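Local coordinates for aldehyde dehydrogenase family protein (Pseudomonas syringae pv. tomato, PDB 6X9L) that probably oxidises long-chain aliphatic aldehydes with NAD+ as hydride acceptor, as a member of the aldehyde dehydrogenase family, at residues I149-I155 with I228-T234; M222-P226 with A246-K252. The protein carries 1 engineered substitution. All coordinates share one frame; numbering follows the deposited sequence.

Contact 1: residues I149-I155 with I228-T234; sequences IGVCALI and IDMISIT. With NAD (nicotinamide-adenine-dinucleotide), chain D.
Strands 151-155 and 230-234 run parallel, their axes 4.5 Å apart and inclined by 16°, with Cys-152, Ala-153, Leu-154 and Ile-155 in register with Met-230 to Ile-233. Ala-153 pairs through both backbone groups, its N reaching Met-230 O and its O accepting from Ser-232 N, each at 2.8 Å; Ile-155 repeats the pattern with Ser-232 O and Thr-234 N. At the start of the pair a carboxylate takes over: Asp-229 OD2 accepts Val-151 N through its anti lone pair at 2.8 Å, while Asp-229 N returns a bond to Val-151 O. A salt bridge to Arg-64 of helix 53-71 gives OD2 a second partner. The pair belongs to the Rossmann-like cofactor domain of aldehyde dehydrogenases, and its C-terminal ends face NAD. On the face that carries Ala-153, Ile-155, Ile-231 and Ile-233, Ala-153 CB lies 3.6 Å from Ile-231 CG1, and Ile-231 CD1 meets Ile-155 CD1 at 3.9 Å. With CG2 anti to its backbone N, Ile-155 lays that methyl on the adenosine ribose, next to Ile-233 CD1, while Thr-234 turns CG2 to the nicotinamide ring. Across the sheet, Cys-152 SG sits 4.2 Å from Met-230 SD, and the side chains of Ile-149 and Met-230 cross at about a right angle, Ile-149 CG2 lying against Met-230 CB. The hydroxyls of Ser-232 and Thr-234 are both bonded to Lys-168 NZ.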
ATOM      1  N   ILE A 149      -6.026  -8.153   8.923  1.00 40.99           N
ATOM      2  CA  ILE A 149      -6.041  -8.553   7.522  1.00 41.24           C
ATOM      3  C   ILE A 149      -5.819 -10.056   7.363  1.00 40.19           C
ATOM      4  O   ILE A 149      -6.211 -10.627   6.337  1.00 40.70           O
ATOM      5  CB  ILE A 149      -5.013  -7.724   6.732  1.00 41.41           C
ATOM      6  CG1 ILE A 149      -5.135  -7.991   5.233  1.00 41.81           C
ATOM      7  CG2 ILE A 149      -3.588  -7.980   7.250  1.00 39.68           C
ATOM      8  CD1 ILE A 149      -4.458  -6.935   4.395  1.00 41.67           C
ATOM      9  N   GLY A 150      -5.218 -10.719   8.353  1.00 37.39           N
ATOM     10  CA  GLY A 150      -5.128 -12.164   8.347  1.00 36.65           C
ATOM     11  C   GLY A 150      -3.763 -12.755   8.643  1.00 35.43           C
ATOM     12  O   GLY A 150      -3.134 -12.436   9.660  1.00 34.58           O
ATOM     13  N   VAL A 151      -3.311 -13.655   7.768  1.00 37.48           N
ATOM     14  CA  VAL A 151      -1.987 -14.259   7.893  1.00 36.59           C
ATOM     15  C   VAL A 151      -0.963 -13.336   7.233  1.00 36.26           C
ATOM     16  O   VAL A 151      -1.158 -12.889   6.095  1.00 37.14           O
ATOM     17  CB  VAL A 151      -1.969 -15.665   7.262  1.00 37.31           C
ATOM     18  CG1 VAL A 151      -0.562 -16.220   7.255  1.00 36.76           C
ATOM     19  CG2 VAL A 151      -2.923 -16.603   7.991  1.00 37.38           C
ATOM     20  N   CYS A 152       0.139 -13.057   7.941  1.00 38.69           N
ATOM     21  CA  CYS A 152       1.132 -12.063   7.538  1.00 38.15           C
ATOM     22  C   CYS A 152       2.526 -12.682   7.460  1.00 37.48           C
ATOM     23  O   CYS A 152       2.947 -13.387   8.386  1.00 37.07           O
ATOM     24  CB  CYS A 152       1.168 -10.878   8.532  1.00 37.85           C
ATOM     25  SG  CYS A 152      -0.389 -10.014   8.755  1.00 39.27           S
ATOM     26  N   ALA A 153       3.252 -12.386   6.381  1.00 38.40           N
ATOM     27  CA  ALA A 153       4.651 -12.776   6.237  1.00 38.08           C
ATOM     28  C   ALA A 153       5.553 -11.621   6.653  1.00 37.17           C
ATOM     29  O   ALA A 153       5.417 -10.506   6.138  1.00 37.19           O
ATOM     30  CB  ALA A 153       4.972 -13.181   4.796  1.00 39.04           C
ATOM     31  N   LEU A 154       6.477 -11.885   7.572  1.00 34.69           N
ATOM     32  CA  LEU A 154       7.410 -10.875   8.050  1.00 34.16           C
ATOM     33  C   LEU A 154       8.836 -11.301   7.736  1.00 34.22           C
ATOM     34  O   LEU A 154       9.259 -12.407   8.103  1.00 34.56           O
ATOM     35  CB  LEU A 154       7.252 -10.651   9.550  1.00 34.03           C
ATOM     36  CG  LEU A 154       5.796 -10.634  10.016  1.00 34.32           C
ATOM     37  CD1 LEU A 154       5.734 -10.578  11.563  1.00 34.42           C
ATOM     38  CD2 LEU A 154       4.998  -9.495   9.352  1.00 34.69           C
ATOM     39  N   ILE A 155       9.577 -10.418   7.074  1.00 35.90           N
ATOM     40  CA  ILE A 155      10.970 -10.651   6.721  1.00 36.12           C
ATOM     41  C   ILE A 155      11.797  -9.489   7.277  1.00 35.99           C
ATOM     42  O   ILE A 155      11.465  -8.315   7.049  1.00 35.96           O
ATOM     43  CB  ILE A 155      11.144 -10.789   5.197  1.00 36.58           C
ATOM     44  CG1 ILE A 155      10.254 -11.913   4.661  1.00 37.19           C
ATOM     45  CG2 ILE A 155      12.572 -11.057   4.836  1.00 37.13           C
ATOM     46  CD1 ILE A 155      10.265 -11.992   3.157  1.00 37.74           C
ATOM     47  N   ILE A 228      -1.327 -16.276   2.144  1.00 42.63           N
ATOM     48  CA  ILE A 228      -0.790 -15.171   2.928  1.00 42.11           C
ATOM     49  C   ILE A 228      -1.444 -13.883   2.450  1.00 41.77           C
ATOM     50  O   ILE A 228      -1.437 -13.572   1.256  1.00 41.99           O
ATOM     51  CB  ILE A 228       0.742 -15.117   2.821  1.00 41.98           C
ATOM     52  CG1 ILE A 228       1.300 -16.327   3.570  1.00 42.24           C
ATOM     53  CG2 ILE A 228       1.286 -13.778   3.334  1.00 41.42           C
ATOM     54  CD1 ILE A 228       2.795 -16.390   3.682  1.00 42.31           C
ATOM     55  N   ASP A 229      -2.042 -13.153   3.373  1.00 44.23           N
ATOM     56  CA  ASP A 229      -2.833 -11.990   3.012  1.00 43.96           C
ATOM     57  C   ASP A 229      -2.006 -10.731   2.921  1.00 43.52           C
ATOM     58  O   ASP A 229      -2.441  -9.766   2.290  1.00 43.38           O
ATOM     59  CB  ASP A 229      -3.942 -11.791   4.042  1.00 44.03           C
ATOM     60  CG  ASP A 229      -4.754 -13.041   4.240  1.00 44.42           C
ATOM     61  OD1 ASP A 229      -5.328 -13.503   3.232  1.00 44.77           O
ATOM     62  OD2 ASP A 229      -4.787 -13.575   5.378  1.00 44.44           O
ATOM     63  N   MET A 230      -0.833 -10.727   3.540  1.00 45.13           N
ATOM     64  CA  MET A 230       0.001  -9.547   3.594  1.00 44.96           C
ATOM     65  C   MET A 230       1.430  -9.992   3.839  1.00 44.98           C
ATOM     66  O   MET A 230       1.661 -11.020   4.476  1.00 45.33           O
ATOM     67  CB  MET A 230      -0.439  -8.585   4.693  1.00 45.00           C
ATOM     68  CG  MET A 230       0.687  -7.687   5.150  1.00 45.04           C
ATOM     69  SD  MET A 230       0.196  -6.537   6.416  1.00 45.56           S
ATOM     70  CE  MET A 230       1.810  -5.876   6.812  1.00 45.68           C
ATOM     71  N   ILE A 231       2.377  -9.214   3.313  1.00 30.55           N
ATOM     72  CA  ILE A 231       3.801  -9.424   3.541  1.00 30.64           C
ATOM     73  C   ILE A 231       4.447  -8.072   3.849  1.00 30.49           C
ATOM     74  O   ILE A 231       4.150  -7.058   3.204  1.00 30.18           O
ATOM     75  CB  ILE A 231       4.509 -10.119   2.345  1.00 30.90           C
ATOM     76  CG1 ILE A 231       5.965 -10.435   2.709  1.00 30.99           C
ATOM     77  CG2 ILE A 231       4.490  -9.246   1.087  1.00 30.69           C
ATOM     78  CD1 ILE A 231       6.574 -11.576   1.910  1.00 31.44           C
ATOM     79  N   SER A 232       5.301  -8.062   4.867  1.00 36.25           N
ATOM     80  CA  SER A 232       6.034  -6.880   5.288  1.00 36.55           C
ATOM     81  C   SER A 232       7.517  -7.226   5.307  1.00 36.66           C
ATOM     82  O   SER A 232       7.921  -8.226   5.915  1.00 36.95           O
ATOM     83  CB  SER A 232       5.576  -6.396   6.674  1.00 37.10           C
ATOM     84  OG  SER A 232       6.282  -5.225   7.048  1.00 37.79           O
ATOM     85  N   ILE A 233       8.322  -6.419   4.630  1.00 28.93           N
ATOM     86  CA  ILE A 233       9.747  -6.678   4.524  1.00 29.04           C
ATOM     87  C   ILE A 233      10.515  -5.410   4.859  1.00 29.53           C
ATOM     88  O   ILE A 233      10.209  -4.327   4.342  1.00 29.49           O
ATOM     89  CB  ILE A 233      10.166  -7.183   3.129  1.00 28.69           C
ATOM     90  CG1 ILE A 233      11.690  -7.344   3.103  1.00 28.85           C
ATOM     91  CG2 ILE A 233       9.666  -6.233   2.024  1.00 28.31           C
ATOM     92  CD1 ILE A 233      12.231  -8.206   1.981  1.00 28.97           C
ATOM     93  N   THR A 234      11.514  -5.565   5.728  1.00 37.62           N
ATOM     94  CA  THR A 234      12.554  -4.587   6.001  1.00 38.13           C
ATOM     95  C   THR A 234      13.874  -5.145   5.473  1.00 37.88           C
ATOM     96  O   THR A 234      14.388  -6.138   6.002  1.00 38.27           O
ATOM     97  CB  THR A 234      12.621  -4.316   7.494  1.00 39.14           C
ATOM     98  OG1 THR A 234      11.375  -3.728   7.902  1.00 39.62           O
ATOM     99  CG2 THR A 234      13.794  -3.407   7.828  1.00 39.47           C
TER
HETATM  100  PA  NAD D 702      18.494  -7.715   2.384  1.00 30.16           P
HETATM  101  O1A NAD D 702      17.605  -6.910   1.503  1.00 28.20           O
HETATM  102  O2A NAD D 702      19.640  -8.321   1.673  1.00 31.14           O
HETATM  103  O5B NAD D 702      17.657  -8.853   3.175  1.00 29.68           O
HETATM  104  C5B NAD D 702      16.555  -8.516   3.997  1.00 28.55           C
HETATM  105  C4B NAD D 702      15.694  -9.759   4.262  1.00 26.47           C
HETATM  106  O4B NAD D 702      15.183 -10.232   3.033  1.00 25.69           O
HETATM  107  C3B NAD D 702      16.480 -10.925   4.845  1.00 27.48           C
HETATM  108  O3B NAD D 702      15.634 -11.612   5.759  1.00 24.94           O
HETATM  109  C2B NAD D 702      16.772 -11.814   3.648  1.00 28.59           C
HETATM  110  O2B NAD D 702      16.890 -13.180   3.986  1.00 31.06           O
HETATM  111  C1B NAD D 702      15.514 -11.604   2.853  1.00 27.32           C
HETATM  112  N9A NAD D 702      15.680 -11.775   1.415  1.00 26.35           N
HETATM  113  C8A NAD D 702      16.807 -11.588   0.643  1.00 27.52           C
HETATM  114  N7A NAD D 702      16.448 -11.803  -0.646  1.00 29.18           N
HETATM  115  C5A NAD D 702      15.132 -12.116  -0.692  1.00 29.92           C
HETATM  116  C6A NAD D 702      14.268 -12.421  -1.732  1.00 31.54           C
HETATM  117  N6A NAD D 702      14.672 -12.287  -2.994  1.00 33.16           N
HETATM  118  N1A NAD D 702      12.945 -12.683  -1.446  1.00 28.66           N
HETATM  119  C2A NAD D 702      12.480 -12.648  -0.151  1.00 31.21           C
HETATM  120  N3A NAD D 702      13.340 -12.344   0.883  1.00 26.74           N
HETATM  121  C4A NAD D 702      14.639 -12.091   0.602  1.00 27.40           C
HETATM  122  O3  NAD D 702      18.895  -6.792   3.641  1.00 35.97           O
HETATM  123  PN  NAD D 702      20.343  -6.230   4.061  1.00 43.35           P
HETATM  124  O1N NAD D 702      20.851  -5.331   2.998  1.00 43.32           O
HETATM  125  O2N NAD D 702      21.185  -7.341   4.538  1.00 46.15           O
HETATM  126  O5D NAD D 702      19.746  -5.360   5.308  1.00 35.80           O
HETATM  127  C5D NAD D 702      20.122  -4.012   5.453  1.00 26.13           C
HETATM  128  C4D NAD D 702      19.171  -3.146   4.624  1.00 25.78           C
HETATM  129  O4D NAD D 702      17.925  -3.030   5.289  1.00 29.74           O
HETATM  130  C3D NAD D 702      19.719  -1.739   4.475  1.00 27.12           C
HETATM  131  O3D NAD D 702      19.355  -1.241   3.211  1.00 28.21           O
HETATM  132  C2D NAD D 702      18.931  -0.980   5.511  1.00 26.26           C
HETATM  133  O2D NAD D 702      18.849   0.400   5.225  1.00 30.05           O
HETATM  134  C1D NAD D 702      17.573  -1.668   5.420  1.00 24.96           C
HETATM  135  N1N NAD D 702      16.816  -1.333   6.631  1.00 27.90           N
HETATM  136  C2N NAD D 702      15.701  -0.547   6.530  1.00 26.51           C
HETATM  137  C3N NAD D 702      15.003  -0.178   7.673  1.00 29.75           C
HETATM  138  C7N NAD D 702      13.789   0.696   7.617  1.00 27.07           C
HETATM  139  O7N NAD D 702      12.994   0.746   8.775  1.00 27.13           O
HETATM  140  N7N NAD D 702      13.482   1.407   6.528  1.00 24.34           N
HETATM  141  C4N NAD D 702      15.445  -0.604   8.920  1.00 32.89           C
HETATM  142  C5N NAD D 702      16.583  -1.392   9.009  1.00 30.75           C
HETATM  143  C6N NAD D 702      17.272  -1.744   7.854  1.00 30.55           C

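Contact 2: residues M222-P226 with A246-K252; sequences MAAHP and AAAPTVK
The ammonium group of Lys-252 is gripped by backbone carbonyls of the last turn of helix 215-224 and the loop after it. NZ donates to His-225 O at 2.6 Å, in the carbonyl plane and on a lone pair, and to Met-222 O at 3.1 Å, almost straight on, with a C=O...donor angle of 164°. A weak bond to Ile-228 O adds a third carbonyl. Met-222 O is shared, since His-225 N also donates to it at 3.1 Å. The Lys-252 chain is extended beyond CG and runs past Ala-223 O, with its CD and CE alongside that oxygen. Placing a positive charge where several backbone carbonyls converge probably favours the charged form of the amine, and probably helps to hold the chain as it leaves the helix. Beside it the helix ends meet through small residues: Ala-223 CB touches Ala-246 CB at 3.5 Å, and Ala-223 O takes a CA-H...O contact from Ala-247 CA. Farther along, Thr-250 sets its CG2 methyl 4.1 Å from Pro-226 CA, a lighter touch at the partly exposed margin, and Lys-252 O bonds Asn-464 of the second subunit. The His-225 ring turns the other way, where ND1 accepts from Asp-227 N and the side chain packs on Val-60 of helix 53-71. The contact thus joins the ends of helices 215-224 and 237-247 just ahead of strands 230-234 and 253-257.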
ATOM      1  N   MET A 222       7.154 -17.240   0.767  1.00 44.48           N
ATOM      2  CA  MET A 222       6.180 -16.416   1.478  1.00 43.89           C
ATOM      3  C   MET A 222       5.538 -15.398   0.541  1.00 43.47           C
ATOM      4  O   MET A 222       4.307 -15.261   0.498  1.00 43.13           O
ATOM      5  CB  MET A 222       6.846 -15.708   2.665  1.00 43.68           C
ATOM      6  CG  MET A 222       7.064 -16.591   3.892  1.00 44.03           C
ATOM      7  SD  MET A 222       8.506 -16.081   4.855  1.00 44.11           S
ATOM      8  CE  MET A 222       7.840 -15.057   6.152  1.00 43.22           C
ATOM      9  N   ALA A 223       6.367 -14.687  -0.239  1.00 45.51           N
ATOM     10  CA  ALA A 223       5.852 -13.639  -1.117  1.00 45.00           C
ATOM     11  C   ALA A 223       4.827 -14.188  -2.097  1.00 45.31           C
ATOM     12  O   ALA A 223       3.885 -13.476  -2.478  1.00 45.04           O
ATOM     13  CB  ALA A 223       7.004 -12.963  -1.866  1.00 44.93           C
ATOM     14  N   ALA A 224       4.975 -15.453  -2.490  1.00 42.67           N
ATOM     15  CA  ALA A 224       4.112 -16.070  -3.483  1.00 43.01           C
ATOM     16  C   ALA A 224       3.005 -16.932  -2.896  1.00 43.10           C
ATOM     17  O   ALA A 224       2.212 -17.493  -3.657  1.00 43.45           O
ATOM     18  CB  ALA A 224       4.941 -16.926  -4.443  1.00 43.64           C
ATOM     19  N   HIS A 225       2.914 -17.057  -1.588  1.00 41.74           N
ATOM     20  CA  HIS A 225       2.014 -18.057  -1.040  1.00 41.95           C
ATOM     21  C   HIS A 225       0.561 -17.640  -1.245  1.00 41.77           C
ATOM     22  O   HIS A 225       0.193 -16.498  -0.947  1.00 41.33           O
ATOM     23  CB  HIS A 225       2.299 -18.295   0.433  1.00 41.80           C
ATOM     24  CG  HIS A 225       1.731 -19.582   0.944  1.00 42.15           C
ATOM     25  ND1 HIS A 225       0.377 -19.786   1.087  1.00 42.12           N
ATOM     26  CD2 HIS A 225       2.331 -20.732   1.341  1.00 42.67           C
ATOM     27  CE1 HIS A 225       0.162 -21.009   1.543  1.00 42.54           C
ATOM     28  NE2 HIS A 225       1.332 -21.603   1.710  1.00 42.86           N
ATOM     29  N   PRO A 226      -0.294 -18.536  -1.735  1.00 43.08           N
ATOM     30  CA  PRO A 226      -1.702 -18.176  -1.974  1.00 42.98           C
ATOM     31  C   PRO A 226      -2.516 -17.943  -0.710  1.00 42.62           C
ATOM     32  O   PRO A 226      -3.657 -17.470  -0.804  1.00 42.45           O
ATOM     33  CB  PRO A 226      -2.249 -19.387  -2.746  1.00 43.53           C
ATOM     34  CG  PRO A 226      -1.135 -20.401  -2.800  1.00 43.89           C
ATOM     35  CD  PRO A 226      -0.035 -19.972  -1.922  1.00 43.63           C
ATOM     36  N   ALA A 246       6.933 -10.756  -6.633  1.00 37.55           N
ATOM     37  CA  ALA A 246       6.455 -12.104  -6.339  1.00 37.84           C
ATOM     38  C   ALA A 246       5.043 -12.082  -5.781  1.00 37.50           C
ATOM     39  O   ALA A 246       4.271 -13.019  -6.027  1.00 37.87           O
ATOM     40  CB  ALA A 246       7.400 -12.817  -5.362  1.00 37.88           C
ATOM     41  N   ALA A 247       4.683 -11.010  -5.057  1.00 32.62           N
ATOM     42  CA  ALA A 247       3.391 -10.874  -4.388  1.00 32.27           C
ATOM     43  C   ALA A 247       2.274 -10.350  -5.282  1.00 32.37           C
ATOM     44  O   ALA A 247       1.104 -10.503  -4.935  1.00 32.38           O
ATOM     45  CB  ALA A 247       3.528  -9.937  -3.190  1.00 31.72           C
ATOM     46  N   ALA A 248       2.599  -9.733  -6.413  1.00 36.25           N
ATOM     47  CA  ALA A 248       1.569  -9.077  -7.217  1.00 36.34           C
ATOM     48  C   ALA A 248       0.426 -10.005  -7.607  1.00 36.76           C
ATOM     49  O   ALA A 248      -0.741  -9.624  -7.420  1.00 36.80           O
ATOM     50  CB  ALA A 248       2.214  -8.437  -8.458  1.00 36.61           C
ATOM     51  N   PRO A 249       0.659 -11.208  -8.140  1.00 36.01           N
ATOM     52  CA  PRO A 249      -0.484 -12.002  -8.640  1.00 36.30           C
ATOM     53  C   PRO A 249      -1.479 -12.415  -7.559  1.00 36.11           C
ATOM     54  O   PRO A 249      -2.660 -12.593  -7.876  1.00 36.12           O
ATOM     55  CB  PRO A 249       0.181 -13.204  -9.324  1.00 36.78           C
ATOM     56  CG  PRO A 249       1.591 -13.197  -8.866  1.00 36.67           C
ATOM     57  CD  PRO A 249       1.966 -11.833  -8.428  1.00 36.12           C
ATOM     58  N   THR A 250      -1.074 -12.517  -6.288  1.00 36.90           N
ATOM     59  CA  THR A 250      -2.047 -12.763  -5.226  1.00 36.71           C
ATOM     60  C   THR A 250      -2.611 -11.487  -4.601  1.00 36.32           C
ATOM     61  O   THR A 250      -3.501 -11.577  -3.746  1.00 36.13           O
ATOM     62  CB  THR A 250      -1.419 -13.619  -4.143  1.00 36.64           C
ATOM     63  OG1 THR A 250      -0.121 -13.103  -3.854  1.00 36.43           O
ATOM     64  CG2 THR A 250      -1.299 -15.054  -4.627  1.00 37.21           C
ATOM     65  N   VAL A 251      -2.113 -10.313  -4.998  1.00 34.11           N
ATOM     66  CA  VAL A 251      -2.674  -9.022  -4.609  1.00 33.73           C
ATOM     67  C   VAL A 251      -2.562  -8.835  -3.104  1.00 33.33           C
ATOM     68  O   VAL A 251      -3.447  -8.235  -2.471  1.00 33.21           O
ATOM     69  CB  VAL A 251      -4.133  -8.875  -5.084  1.00 34.01           C
ATOM     70  CG1 VAL A 251      -4.602  -7.398  -4.998  1.00 33.68           C
ATOM     71  CG2 VAL A 251      -4.253  -9.381  -6.485  1.00 34.29           C
ATOM     72  N   LYS A 252      -1.464  -9.319  -2.523  1.00 37.78           N
ATOM     73  CA  LYS A 252      -1.242  -9.090  -1.102  1.00 37.41           C
ATOM     74  C   LYS A 252      -1.041  -7.610  -0.817  1.00 37.12           C
ATOM     75  O   LYS A 252      -0.702  -6.823  -1.705  1.00 37.25           O
ATOM     76  CB  LYS A 252      -0.019  -9.851  -0.605  1.00 37.46           C
ATOM     77  CG  LYS A 252       0.281 -11.080  -1.376  1.00 37.95           C
ATOM     78  CD  LYS A 252       1.094 -12.042  -0.542  1.00 37.98           C
ATOM     79  CE  LYS A 252       1.166 -13.374  -1.230  1.00 38.49           C
ATOM     80  NZ  LYS A 252       1.462 -14.360  -0.223  1.00 38.78           N
TER

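In the fold
From the N terminus, the chain reaches strand 143-155 and then passes through helix 161-174, strand 178-182, helix 188-201, strand 208-210 and helix 215-224; contact 1 closes this 72-residue excursion when strand 230-234 pairs with residues 149-155. Contact 2 has by then opened at residues 222-226, and it closes only after helix 237-247, at residues 246-252, over a loop of 19 residues. The two therefore cross rather than nest. Their centres lie 10 Å apart and they meet directly: Met-222 CE packs on Ala-153 CB, and Ile-228 CD1 on Met-222 O. Contact 1 knits the sheet itself, whereas contact 2 ties together the ends of the two helices that flank strand 230-234 in sequence.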